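Local coordinates for extracellular ligand-binding receptor (Sphaerobacter thermophilus, PDB 4ZPJ), which probably serves as the extracellular substrate-binding protein of an ABC transporter, capturing a small ligand as members of the leucine-binding protein family do, at residues T307-Y312 against L333-Y339; G176-A180 against P283-D287; N313-S318 against T375-G379; T392-R398 against I410-P416. One frame throughout, in Å; residues are numbered along the deposited sequence.

Interaction 1 of 4, residues T307-Y312 against L333-Y339; sequences TLYTAY and LPGLVDY
The first turn of helix 336-354, part of a periplasmic binding protein fold, packs against the loop that leaves strand 304-307, and Y309 and Y339 meet there. Their rings lie almost parallel, with planes at 10°, but offset so far that little of one lies over the other. The closer fit is a CH-pi contact. Y309 CB sits over the Y339 face, 3.9 Å from the ring centroid. CG of Y309 stands opposite the backbone N (chi1 -175°), which sends the ring on toward P334, whose O lies at the Y309 ring edge. The Y309 hydroxyl is hydrogen-bonded to S318. L308 comes across both L336 and Y339 at about a right angle: its CB is 3.6 Å from L336 CD2, and its CG is 4.0 Å from Y339 CE2.

No direct hydrogen bond joins the segments; one water bridges them. It accepts from A311 N at 2.8 Å and donates to P334 O at 2.9 Å. G335 takes the N-cap position. Its backbone N donates to D338 OD2 at 2.7 Å, on the anti lone pair, and D338 OD1 forms a salt bridge with R76. At the far end Y312 OH lies 3.2 Å from L333 CD1.

Interaction 2 of 4, residues G176-A180 against P283-D287; sequences GQYDA and PSGAD
D179 grips the turn that begins at S284 with both carboxylate oxygens. This is the tight part of the contact. G285 N donates to D179 OD1 at 3.1 Å, nearly straight at 166°, on the syn lone pair. S284 OG donates to D179 OD2 at 2.9 Å, also on the syn side but 20° out of the carboxylate plane. CG of D179 is set beside the backbone N (chi1 -67°), which faces the carboxylate to the turn. S284 OG also accepts from A286 N at 2.9 Å, so this one hydroxyl closes an ST turn and holds the aspartate. Y178 packs beside this grip, its OH 3.2 Å from A286 CB and G285 N near its ring edge. With an alanine at D179, G285 N and S284 OG would probably lose their carboxylate acceptors, one oxygen each, and the turn would be freer to shift.

The P283 side is looser. A water donates to D179 OD1 at 2.7 Å and to P283 O at 2.8 Å, bridging the two segments where D179 and P283 have no direct bond. The whole contact is buried. It joins the loop ahead of helix 180-188 to the loop at the C-terminal end of strand 281-283, an edge strand of the parallel sheet in this periplasmic binding protein fold.

Interaction 3 of 4, residues N313-S318 against T375-G379; sequences NDTPES and TGPAG. With ZN (zinc ion), chain K.
N313 reaches P377 with its side-chain amide. With CG opposite the backbone N (chi1 -167°), ND2 donates to P377 O at 3.1 Å. The bond is fairly straight, at 158°, and P377 O lies in the amide plane of N313. ND2 also donates to a water at 2.8 Å, and that water donates to A378 O at 2.7 Å. OD1 accepts from R414 NH2, so bonds at both ends of the amide fix its rotation. A leucine in its place would probably leave P377 O without this donor and R414 without one of its acceptors.

T315 is the N-cap of the helix that follows. Its OG1 accepts from S318 N at 3.2 Å and shares a water with G376 O. S318 presses its CB to 3.2 Å from P377 O, while its OG turns to Y309 OH. E317 bends at its second torsion (chi2 -66°). Its side chain crosses that of T375 at about a right angle, with E317 CG 3.9 Å from T375 CG2. Beyond the bend, E317 OE1 binds a zinc ion at 2.2 Å. E320 and a water also bind this metal.

The contact sets the start of helix 316-328 on the type I beta turn G376-G379, between strands 373-376 and 379-383. P377 also touches Y339 and Y342 of helix 336-354, and R414 belongs to strand 407-418.

Interaction 4 of 4, residues T392-R398 against I410-P416; sequences TTILLCR and IVVDRIP
C397 and V411 meet because each turns one branch beside its own backbone N: SG of C397 (chi1 -68°) and CG2 of V411. These two atoms lie 3.8 Å apart. On the same face the L395 and R414 side chains extend together in one direction. L395 CD2 rests 3.7 Å from R414 CG, along a side chain extended from CG to NE. The guanidinium goes further, with NH2 bonded to N313 and in a salt bridge with D314.

The other face carries I394, L396, D413 and I415. L396 CB lies 4.0 Å from D413 CB, and L396 CG is 4.0 Å from I415 CD1. Helix 180-188 covers this side, with A182 and Y185 on L396. D413 has been seen as a zinc ligand in this protein, and a zinc ion lies close to its side chain.

Paired backbone bonds link I394 with I415 and R398 with I410. Between them the register slips by one residue. L396 O accepts from V412 N at 2.7 Å and, weakly, from D413 N at 3.3 Å. V412 CG2 packs onto the same oxygen, 3.4 Å from L396 O. L396 N still donates to D413 O at 2.8 Å. The short strand axes run at 128° to each other rather than straight antiparallel. Two residues, V412 and D413, set against the single residue L396 make a classic beta bulge, here within the hairpin of strands 390-401 and 407-418.

In the fold
Interactions 1, 3 and 4 gather on the antiparallel sheet that includes strands 304-307, 373-376, 390-401 and 407-418. Their centres lie about 11 to 12 Å apart. Interaction 2 lies beside the edge of the parallel sheet, its centre about 13 Å from that of interaction 1 and about 11 Å from that of interaction 4. It touches both through Y178 and closes first along the chain. The segments of interactions 1 and 3 then alternate, and interaction 4 comes last. T307 N bonds to L395 O, tying interaction 1 to the hairpin of interaction 4. The nearest atoms of interactions 2 and 3 are about 9 Å apart. Residues distant in sequence thus form one continuous packed region.

Interaction 1 of 4, residues T307-Y312 against L333-Y339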
loop_
_atom_site.group_PDB
_atom_site.type_symbol
_atom_site.label_atom_id
_atom_site.label_comp_id
_atom_site.label_asym_id
_atom_site.label_seq_id
_atom_site.Cartn_x
_atom_site.Cartn_y
_atom_site.Cartn_z
ATOM N N THR A 307 -0.596 -1.783 9.391
ATOM C CA THR A 307 0.148 -1.198 8.287
ATOM C C THR A 307 1.089 -2.174 7.587
ATOM O O THR A 307 1.441 -3.249 8.109
ATOM C CB THR A 307 0.966 0.039 8.725
ATOM O OG1 THR A 307 1.400 0.809 7.558
ATOM C CG2 THR A 307 2.155 -0.359 9.579
ATOM N N LEU A 308 1.494 -1.768 6.404
ATOM C CA LEU A 308 2.390 -2.536 5.559
ATOM C C LEU A 308 3.843 -2.396 6.070
ATOM O O LEU A 308 4.650 -3.298 5.937
ATOM C CB LEU A 308 2.245 -2.018 4.136
ATOM C CG LEU A 308 2.221 -2.916 2.911
ATOM C CD1 LEU A 308 1.167 -4.001 2.894
ATOM C CD2 LEU A 308 2.044 -1.979 1.717
ATOM N N TYR A 309 4.180 -1.247 6.641
ATOM C CA TYR A 309 5.582 -0.939 6.931
ATOM C C TYR A 309 5.677 0.275 7.810
ATOM O O TYR A 309 4.898 1.206 7.651
ATOM C CB TYR A 309 6.434 -0.672 5.655
ATOM C CG TYR A 309 7.916 -0.467 6.017
ATOM C CD1 TYR A 309 8.661 -1.476 6.582
ATOM C CD2 TYR A 309 8.517 0.744 5.866
ATOM C CE1 TYR A 309 9.975 -1.271 6.994
ATOM C CE2 TYR A 309 9.820 0.961 6.265
ATOM C CZ TYR A 309 10.541 -0.031 6.838
ATOM O OH TYR A 309 11.874 0.212 7.223
ATOM N N THR A 310 6.657 0.259 8.713
ATOM C CA THR A 310 7.100 1.443 9.428
ATOM C C THR A 310 8.608 1.337 9.514
ATOM O O THR A 310 9.119 0.251 9.742
ATOM C CB THR A 310 6.543 1.469 10.872
ATOM O OG1 THR A 310 7.182 2.472 11.636
ATOM C CG2 THR A 310 6.716 0.060 11.607
ATOM N N ALA A 311 9.287 2.491 9.359
ATOM C CA ALA A 311 10.695 2.663 9.533
ATOM C C ALA A 311 11.245 2.287 10.930
ATOM O O ALA A 311 12.480 2.052 11.111
ATOM C CB ALA A 311 11.048 4.081 9.153
ATOM N N TYR A 312 10.357 2.166 11.913
ATOM C CA TYR A 312 10.778 1.737 13.267
ATOM C C TYR A 312 10.697 0.237 13.485
ATOM O O TYR A 312 10.768 -0.214 14.628
ATOM C CB TYR A 312 10.002 2.502 14.359
ATOM C CG TYR A 312 10.336 3.998 14.273
ATOM C CD1 TYR A 312 11.459 4.559 14.951
ATOM C CD2 TYR A 312 9.654 4.800 13.389
ATOM C CE1 TYR A 312 11.787 5.906 14.784
ATOM C CE2 TYR A 312 9.967 6.143 13.225
ATOM C CZ TYR A 312 11.040 6.689 13.908
ATOM O OH TYR A 312 11.294 8.010 13.674
ATOM N N LEU A 333 12.890 9.633 6.375
ATOM C CA LEU A 333 12.554 8.230 6.635
ATOM C C LEU A 333 11.616 7.757 5.525
ATOM O O LEU A 333 10.775 8.507 5.081
ATOM C CB LEU A 333 11.899 8.079 8.040
ATOM C CG LEU A 333 12.771 8.253 9.294
ATOM C CD1 LEU A 333 12.051 7.949 10.591
ATOM C CD2 LEU A 333 13.988 7.382 9.271
ATOM N N PRO A 334 11.761 6.503 5.077
ATOM C CA PRO A 334 10.825 5.952 4.119
ATOM C C PRO A 334 9.491 5.623 4.737
ATOM O O PRO A 334 9.432 5.214 5.899
ATOM C CB PRO A 334 11.504 4.657 3.683
ATOM C CG PRO A 334 12.238 4.226 4.884
ATOM C CD PRO A 334 12.727 5.494 5.537
ATOM N N GLY A 335 8.439 5.811 3.957
ATOM C CA GLY A 335 7.127 5.402 4.337
ATOM C C GLY A 335 6.572 4.306 3.469
ATOM O O GLY A 335 7.313 3.504 2.896
ATOM N N LEU A 336 5.243 4.309 3.350
ATOM C CA LEU A 336 4.508 3.198 2.789
ATOM C C LEU A 336 4.752 3.006 1.307
ATOM O O LEU A 336 4.968 1.875 0.830
ATOM C CB LEU A 336 3.009 3.486 2.981
ATOM C CG LEU A 336 2.345 2.517 3.932
ATOM C CD1 LEU A 336 1.207 3.160 4.706
ATOM C CD2 LEU A 336 1.864 1.373 3.044
ATOM N N VAL A 337 4.606 4.113 0.584
ATOM C CA VAL A 337 4.832 4.132 -0.829
ATOM C C VAL A 337 6.301 3.873 -1.224
ATOM O O VAL A 337 6.557 3.317 -2.274
ATOM C CB VAL A 337 4.302 5.441 -1.477
ATOM C CG1 VAL A 337 2.788 5.507 -1.303
ATOM C CG2 VAL A 337 4.970 6.686 -0.855
ATOM N N ASP A 338 7.242 4.325 -0.421
ATOM C CA ASP A 338 8.651 4.017 -0.625
ATOM C C ASP A 338 8.836 2.546 -0.410
ATOM O O ASP A 338 9.554 1.921 -1.146
ATOM C CB ASP A 338 9.571 4.770 0.344
ATOM C CG ASP A 338 9.290 6.297 0.403
ATOM O OD1 ASP A 338 9.589 7.014 -0.561
ATOM O OD2 ASP A 338 8.832 6.766 1.467
ATOM N N TYR A 339 8.196 1.985 0.623
ATOM C CA TYR A 339 8.338 0.580 0.923
ATOM C C TYR A 339 7.843 -0.281 -0.238
ATOM O O TYR A 339 8.508 -1.278 -0.683
ATOM C CB TYR A 339 7.574 0.224 2.225
ATOM C CG TYR A 339 7.437 -1.281 2.393
ATOM C CD1 TYR A 339 8.497 -2.051 2.798
ATOM C CD2 TYR A 339 6.258 -1.928 2.033
ATOM C CE1 TYR A 339 8.365 -3.445 2.933
ATOM C CE2 TYR A 339 6.134 -3.316 2.098
ATOM C CZ TYR A 339 7.159 -4.070 2.569
ATOM O OH TYR A 339 6.975 -5.449 2.660
HETATM O O HOH W 1 7.801 4.535 8.148
#

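Interaction 2 of 4, residues G176-A180 against P283-D287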
loop_
_atom_site.group_PDB
_atom_site.type_symbol
_atom_site.label_atom_id
_atom_site.label_comp_id
_atom_site.label_asym_id
_atom_site.label_seq_id
_atom_site.Cartn_x
_atom_site.Cartn_y
_atom_site.Cartn_z
ATOM N N GLY A 176 -7.605 -2.642 1.784
ATOM C CA GLY A 176 -8.022 -3.246 3.012
ATOM C C GLY A 176 -7.079 -4.277 3.632
ATOM O O GLY A 176 -7.265 -4.701 4.798
ATOM N N GLN A 177 -6.086 -4.721 2.886
ATOM C CA GLN A 177 -5.295 -5.903 3.305
ATOM C C GLN A 177 -4.421 -5.622 4.542
ATOM O O GLN A 177 -4.177 -6.522 5.305
ATOM C CB GLN A 177 -4.438 -6.404 2.116
ATOM C CG GLN A 177 -3.548 -7.608 2.362
ATOM C CD GLN A 177 -2.802 -8.117 1.126
ATOM O OE1 GLN A 177 -2.955 -7.567 0.072
ATOM N NE2 GLN A 177 -1.977 -9.176 1.281
ATOM N N TYR A 178 -3.929 -4.394 4.725
ATOM C CA TYR A 178 -3.119 -4.100 5.881
ATOM C C TYR A 178 -3.950 -3.580 7.062
ATOM O O TYR A 178 -3.497 -3.649 8.193
ATOM C CB TYR A 178 -1.905 -3.204 5.544
ATOM C CG TYR A 178 -2.217 -1.906 4.968
ATOM C CD1 TYR A 178 -2.694 -0.883 5.783
ATOM C CD2 TYR A 178 -2.057 -1.655 3.600
ATOM C CE1 TYR A 178 -3.046 0.337 5.252
ATOM C CE2 TYR A 178 -2.393 -0.436 3.073
ATOM C CZ TYR A 178 -2.886 0.564 3.922
ATOM O OH TYR A 178 -3.223 1.811 3.503
ATOM N N ASP A 179 -5.188 -3.161 6.802
ATOM C CA ASP A 179 -6.117 -2.815 7.854
ATOM C C ASP A 179 -6.943 -3.977 8.435
ATOM O O ASP A 179 -7.346 -3.934 9.595
ATOM C CB ASP A 179 -7.021 -1.665 7.377
ATOM C CG ASP A 179 -6.224 -0.372 7.184
ATOM O OD1 ASP A 179 -5.302 -0.156 8.042
ATOM O OD2 ASP A 179 -6.480 0.405 6.196
ATOM N N ALA A 180 -7.211 -5.003 7.661
ATOM C CA ALA A 180 -8.082 -6.055 8.113
ATOM C C ALA A 180 -7.556 -6.731 9.385
ATOM O O ALA A 180 -8.343 -7.004 10.268
ATOM C CB ALA A 180 -8.230 -7.066 7.018
ATOM N N PRO A 283 -7.299 4.059 13.307
ATOM C CA PRO A 283 -7.083 4.620 12.020
ATOM C C PRO A 283 -6.561 3.592 11.093
ATOM O O PRO A 283 -5.914 2.626 11.504
ATOM C CB PRO A 283 -5.965 5.640 12.229
ATOM C CG PRO A 283 -5.620 5.634 13.658
ATOM C CD PRO A 283 -6.213 4.373 14.248
ATOM N N SER A 284 -6.802 3.823 9.817
ATOM C CA SER A 284 -6.092 3.079 8.803
ATOM C C SER A 284 -4.611 3.419 8.889
ATOM O O SER A 284 -4.233 4.585 9.147
ATOM C CB SER A 284 -6.610 3.450 7.415
ATOM O OG SER A 284 -5.664 3.126 6.426
ATOM N N GLY A 285 -3.780 2.428 8.601
ATOM C CA GLY A 285 -2.352 2.665 8.465
ATOM C C GLY A 285 -2.009 3.738 7.480
ATOM O O GLY A 285 -1.036 4.457 7.647
ATOM N N ALA A 286 -2.826 3.907 6.458
ATOM C CA ALA A 286 -2.592 5.023 5.523
ATOM C C ALA A 286 -2.731 6.409 6.162
ATOM O O ALA A 286 -2.055 7.405 5.768
ATOM C CB ALA A 286 -3.548 4.895 4.354
ATOM N N ASP A 287 -3.580 6.480 7.179
ATOM C CA ASP A 287 -3.966 7.773 7.751
ATOM C C ASP A 287 -2.893 8.226 8.735
ATOM O O ASP A 287 -2.861 9.376 9.117
ATOM C CB ASP A 287 -5.336 7.692 8.479
ATOM C CG ASP A 287 -6.581 7.785 7.525
ATOM O OD1 ASP A 287 -6.630 7.087 6.472
ATOM O OD2 ASP A 287 -7.537 8.561 7.871
HETATM O O HOH W 2 -5.681 -0.029 10.697
#

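Interaction 3 of 4, residues N313-S318 against T375-G379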
loop_
_atom_site.group_PDB
_atom_site.type_symbol
_atom_site.label_atom_id
_atom_site.label_comp_id
_atom_site.label_asym_id
_atom_site.label_seq_id
_atom_site.Cartn_x
_atom_site.Cartn_y
_atom_site.Cartn_z
ATOM N N ASN A 313 10.581 -0.549 12.410
ATOM C CA ASN A 313 10.480 -1.973 12.587
ATOM C C ASN A 313 11.843 -2.450 13.094
ATOM O O ASN A 313 12.881 -1.956 12.636
ATOM C CB ASN A 313 10.080 -2.644 11.287
ATOM C CG ASN A 313 9.662 -4.079 11.461
ATOM O OD1 ASN A 313 9.292 -4.512 12.548
ATOM N ND2 ASN A 313 9.746 -4.838 10.389
ATOM N N ASP A 314 11.849 -3.384 14.046
ATOM C CA ASP A 314 13.081 -3.659 14.774
ATOM C C ASP A 314 13.735 -4.893 14.205
ATOM O O ASP A 314 14.070 -5.818 14.927
ATOM C CB ASP A 314 12.838 -3.787 16.322
ATOM C CG ASP A 314 11.847 -4.938 16.719
ATOM O OD1 ASP A 314 11.041 -5.346 15.827
ATOM O OD2 ASP A 314 11.797 -5.382 17.939
ATOM N N THR A 315 13.921 -4.924 12.893
ATOM C CA THR A 315 14.543 -6.071 12.245
ATOM C C THR A 315 15.699 -5.584 11.470
ATOM O O THR A 315 15.700 -4.426 11.028
ATOM C CB THR A 315 13.605 -6.781 11.265
ATOM O OG1 THR A 315 13.287 -5.924 10.150
ATOM C CG2 THR A 315 12.305 -7.276 12.007
ATOM N N PRO A 316 16.706 -6.464 11.277
ATOM C CA PRO A 316 17.884 -6.059 10.555
ATOM C C PRO A 316 17.618 -5.600 9.109
ATOM O O PRO A 316 18.239 -4.642 8.679
ATOM C CB PRO A 316 18.761 -7.297 10.537
ATOM C CG PRO A 316 18.024 -8.391 11.177
ATOM C CD PRO A 316 16.779 -7.831 11.805
ATOM N N GLU A 317 16.708 -6.246 8.382
ATOM C CA GLU A 317 16.434 -5.869 6.983
ATOM C C GLU A 317 15.708 -4.536 6.927
ATOM O O GLU A 317 15.824 -3.780 5.963
ATOM C CB GLU A 317 15.610 -6.953 6.275
ATOM C CG GLU A 317 16.322 -8.304 6.243
ATOM C CD GLU A 317 17.575 -8.253 5.378
ATOM O OE1 GLU A 317 17.440 -7.721 4.239
ATOM O OE2 GLU A 317 18.669 -8.722 5.836
ATOM N N SER A 318 14.943 -4.243 7.961
ATOM C CA SER A 318 14.313 -2.944 8.020
ATOM C C SER A 318 15.366 -1.873 8.287
ATOM O O SER A 318 15.342 -0.781 7.636
ATOM C CB SER A 318 13.205 -2.891 9.068
ATOM O OG SER A 318 12.640 -1.595 9.143
ATOM N N THR A 375 13.241 -12.082 2.625
ATOM C CA THR A 375 12.994 -11.311 3.828
ATOM C C THR A 375 13.172 -9.870 3.479
ATOM O O THR A 375 14.282 -9.452 3.217
ATOM C CB THR A 375 13.963 -11.688 4.966
ATOM O OG1 THR A 375 13.840 -13.064 5.153
ATOM C CG2 THR A 375 13.514 -11.041 6.333
ATOM N N GLY A 376 12.056 -9.129 3.427
ATOM C CA GLY A 376 12.102 -7.700 3.205
ATOM C C GLY A 376 12.007 -6.860 4.476
ATOM O O GLY A 376 12.007 -7.372 5.619
ATOM N N PRO A 377 11.904 -5.542 4.290
ATOM C CA PRO A 377 11.910 -4.664 5.430
ATOM C C PRO A 377 10.719 -4.837 6.349
ATOM O O PRO A 377 10.802 -4.404 7.495
ATOM C CB PRO A 377 11.945 -3.282 4.835
ATOM C CG PRO A 377 12.293 -3.418 3.395
ATOM C CD PRO A 377 12.081 -4.839 2.996
ATOM N N ALA A 378 9.622 -5.434 5.879
ATOM C CA ALA A 378 8.438 -5.668 6.748
ATOM C C ALA A 378 8.391 -7.112 7.220
ATOM O O ALA A 378 7.619 -7.462 8.094
ATOM C CB ALA A 378 7.164 -5.297 6.035
ATOM N N GLY A 379 9.270 -7.953 6.690
ATOM C CA GLY A 379 9.189 -9.400 6.931
ATOM C C GLY A 379 9.207 -10.121 5.617
ATOM O O GLY A 379 9.560 -9.544 4.536
HETATM ZN ZN ZN K . 19.414 -7.454 3.238
HETATM O O HOH W 3 8.983 -7.550 10.437
HETATM O O HOH W 4 12.546 -7.804 8.241
HETATM O O HOH W 5 18.957 -7.165 0.833
#

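Interaction 4 of 4, residues T392-R398 against I410-P416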
loop_
_atom_site.group_PDB
_atom_site.type_symbol
_atom_site.label_atom_id
_atom_site.label_comp_id
_atom_site.label_asym_id
_atom_site.label_seq_id
_atom_site.Cartn_x
_atom_site.Cartn_y
_atom_site.Cartn_z
ATOM N N THR A 392 2.261 -11.638 2.815
ATOM C CA THR A 392 3.256 -10.812 3.485
ATOM C C THR A 392 2.944 -10.583 4.973
ATOM O O THR A 392 1.875 -10.957 5.492
ATOM C CB THR A 392 3.330 -9.492 2.713
ATOM O OG1 THR A 392 4.536 -8.826 3.044
ATOM C CG2 THR A 392 2.019 -8.559 2.908
ATOM N N THR A 393 3.884 -9.962 5.676
ATOM C CA THR A 393 3.775 -9.764 7.103
ATOM C C THR A 393 3.112 -8.391 7.278
ATOM O O THR A 393 3.592 -7.419 6.729
ATOM C CB THR A 393 5.165 -9.879 7.770
ATOM O OG1 THR A 393 5.651 -11.233 7.654
ATOM C CG2 THR A 393 5.142 -9.498 9.261
ATOM N N ILE A 394 1.979 -8.325 7.966
ATOM C CA ILE A 394 1.354 -7.052 8.273
ATOM C C ILE A 394 1.773 -6.641 9.694
ATOM O O ILE A 394 1.793 -7.492 10.561
ATOM C CB ILE A 394 -0.168 -7.149 8.210
ATOM C CG1 ILE A 394 -0.614 -7.598 6.813
ATOM C CG2 ILE A 394 -0.828 -5.832 8.630
ATOM C CD1 ILE A 394 -0.188 -6.644 5.691
ATOM N N LEU A 395 2.085 -5.342 9.905
ATOM C CA LEU A 395 2.558 -4.813 11.171
ATOM C C LEU A 395 1.435 -4.114 11.840
ATOM O O LEU A 395 0.796 -3.270 11.234
ATOM C CB LEU A 395 3.731 -3.843 10.994
ATOM C CG LEU A 395 4.873 -4.509 10.185
ATOM C CD1 LEU A 395 5.918 -3.532 9.680
ATOM C CD2 LEU A 395 5.562 -5.674 10.834
ATOM N N LEU A 396 1.137 -4.508 13.069
ATOM C CA LEU A 396 0.247 -3.734 13.905
ATOM C C LEU A 396 1.053 -2.735 14.719
ATOM O O LEU A 396 1.893 -3.130 15.512
ATOM C CB LEU A 396 -0.489 -4.599 14.897
ATOM C CG LEU A 396 -1.838 -5.173 14.549
ATOM C CD1 LEU A 396 -2.386 -5.604 15.880
ATOM C CD2 LEU A 396 -2.830 -4.222 13.899
ATOM N N CYS A 397 0.704 -1.467 14.597
ATOM C CA CYS A 397 1.477 -0.418 15.166
ATOM C C CYS A 397 0.680 0.545 16.046
ATOM O O CYS A 397 -0.558 0.599 16.017
ATOM C CB CYS A 397 2.081 0.370 14.051
ATOM S SG CYS A 397 3.319 -0.545 13.140
ATOM N N ARG A 398 1.420 1.302 16.826
ATOM C CA ARG A 398 0.861 2.362 17.611
ATOM C C ARG A 398 1.738 3.570 17.436
ATOM O O ARG A 398 3.000 3.437 17.430
ATOM C CB ARG A 398 0.848 1.978 19.074
ATOM C CG ARG A 398 0.113 3.014 19.900
ATOM C CD ARG A 398 -0.103 2.503 21.323
ATOM N NE ARG A 398 1.157 2.132 21.955
ATOM C CZ ARG A 398 1.254 1.520 23.134
ATOM N NH1 ARG A 398 0.151 1.227 23.796
ATOM N NH2 ARG A 398 2.463 1.211 23.648
ATOM N N ILE A 410 5.160 2.545 16.074
ATOM C CA ILE A 410 5.911 1.505 16.753
ATOM C C ILE A 410 5.178 0.170 16.609
ATOM O O ILE A 410 3.934 0.091 16.775
ATOM C CB ILE A 410 6.141 1.880 18.231
ATOM C CG1 ILE A 410 6.895 3.215 18.324
ATOM C CG2 ILE A 410 6.882 0.764 18.986
ATOM C CD1 ILE A 410 8.331 3.221 17.834
ATOM N N VAL A 411 5.928 -0.876 16.278
ATOM C CA VAL A 411 5.326 -2.181 16.047
ATOM C C VAL A 411 4.970 -2.879 17.350
ATOM O O VAL A 411 5.835 -3.064 18.197
ATOM C CB VAL A 411 6.241 -3.083 15.232
ATOM C CG1 VAL A 411 5.637 -4.474 15.077
ATOM C CG2 VAL A 411 6.473 -2.474 13.856
ATOM N N VAL A 412 3.698 -3.250 17.520
ATOM C CA VAL A 412 3.285 -3.988 18.729
ATOM C C VAL A 412 3.068 -5.473 18.476
ATOM O O VAL A 412 3.218 -6.296 19.401
ATOM C CB VAL A 412 2.085 -3.359 19.483
ATOM C CG1 VAL A 412 2.359 -1.907 19.856
ATOM C CG2 VAL A 412 0.812 -3.383 18.697
ATOM N N ASP A 413 2.797 -5.828 17.228
ATOM C CA ASP A 413 2.464 -7.165 16.862
ATOM C C ASP A 413 2.581 -7.349 15.347
ATOM O O ASP A 413 2.518 -6.364 14.560
ATOM C CB ASP A 413 1.045 -7.490 17.281
ATOM C CG ASP A 413 0.842 -8.952 17.614
ATOM O OD1 ASP A 413 1.794 -9.761 17.598
ATOM O OD2 ASP A 413 -0.306 -9.280 17.958
ATOM N N ARG A 414 2.831 -8.602 14.968
ATOM C CA ARG A 414 3.036 -8.978 13.596
ATOM C C ARG A 414 2.077 -10.068 13.195
ATOM O O ARG A 414 1.838 -10.979 13.976
ATOM C CB ARG A 414 4.391 -9.513 13.473
ATOM C CG ARG A 414 5.460 -8.468 13.318
ATOM C CD ARG A 414 6.838 -9.126 13.109
ATOM N NE ARG A 414 7.738 -8.005 13.243
ATOM C CZ ARG A 414 8.451 -7.700 14.310
ATOM N NH1 ARG A 414 8.497 -8.516 15.383
ATOM N NH2 ARG A 414 9.208 -6.611 14.242
ATOM N N ILE A 415 1.532 -9.987 11.981
ATOM C CA ILE A 415 0.655 -11.051 11.401
ATOM C C ILE A 415 1.370 -11.504 10.135
ATOM O O ILE A 415 1.415 -10.775 9.149
ATOM C CB ILE A 415 -0.784 -10.564 11.065
ATOM C CG1 ILE A 415 -1.507 -10.008 12.289
ATOM C CG2 ILE A 415 -1.655 -11.722 10.588
ATOM C CD1 ILE A 415 -1.186 -8.573 12.605
ATOM N N PRO A 416 2.014 -12.663 10.177
ATOM C CA PRO A 416 2.767 -13.205 8.990
ATOM C C PRO A 416 1.826 -13.814 7.949
ATOM O O PRO A 416 0.678 -14.211 8.269
ATOM C CB PRO A 416 3.613 -14.334 9.599
ATOM C CG PRO A 416 2.839 -14.781 10.806
ATOM C CD PRO A 416 2.192 -13.528 11.366
#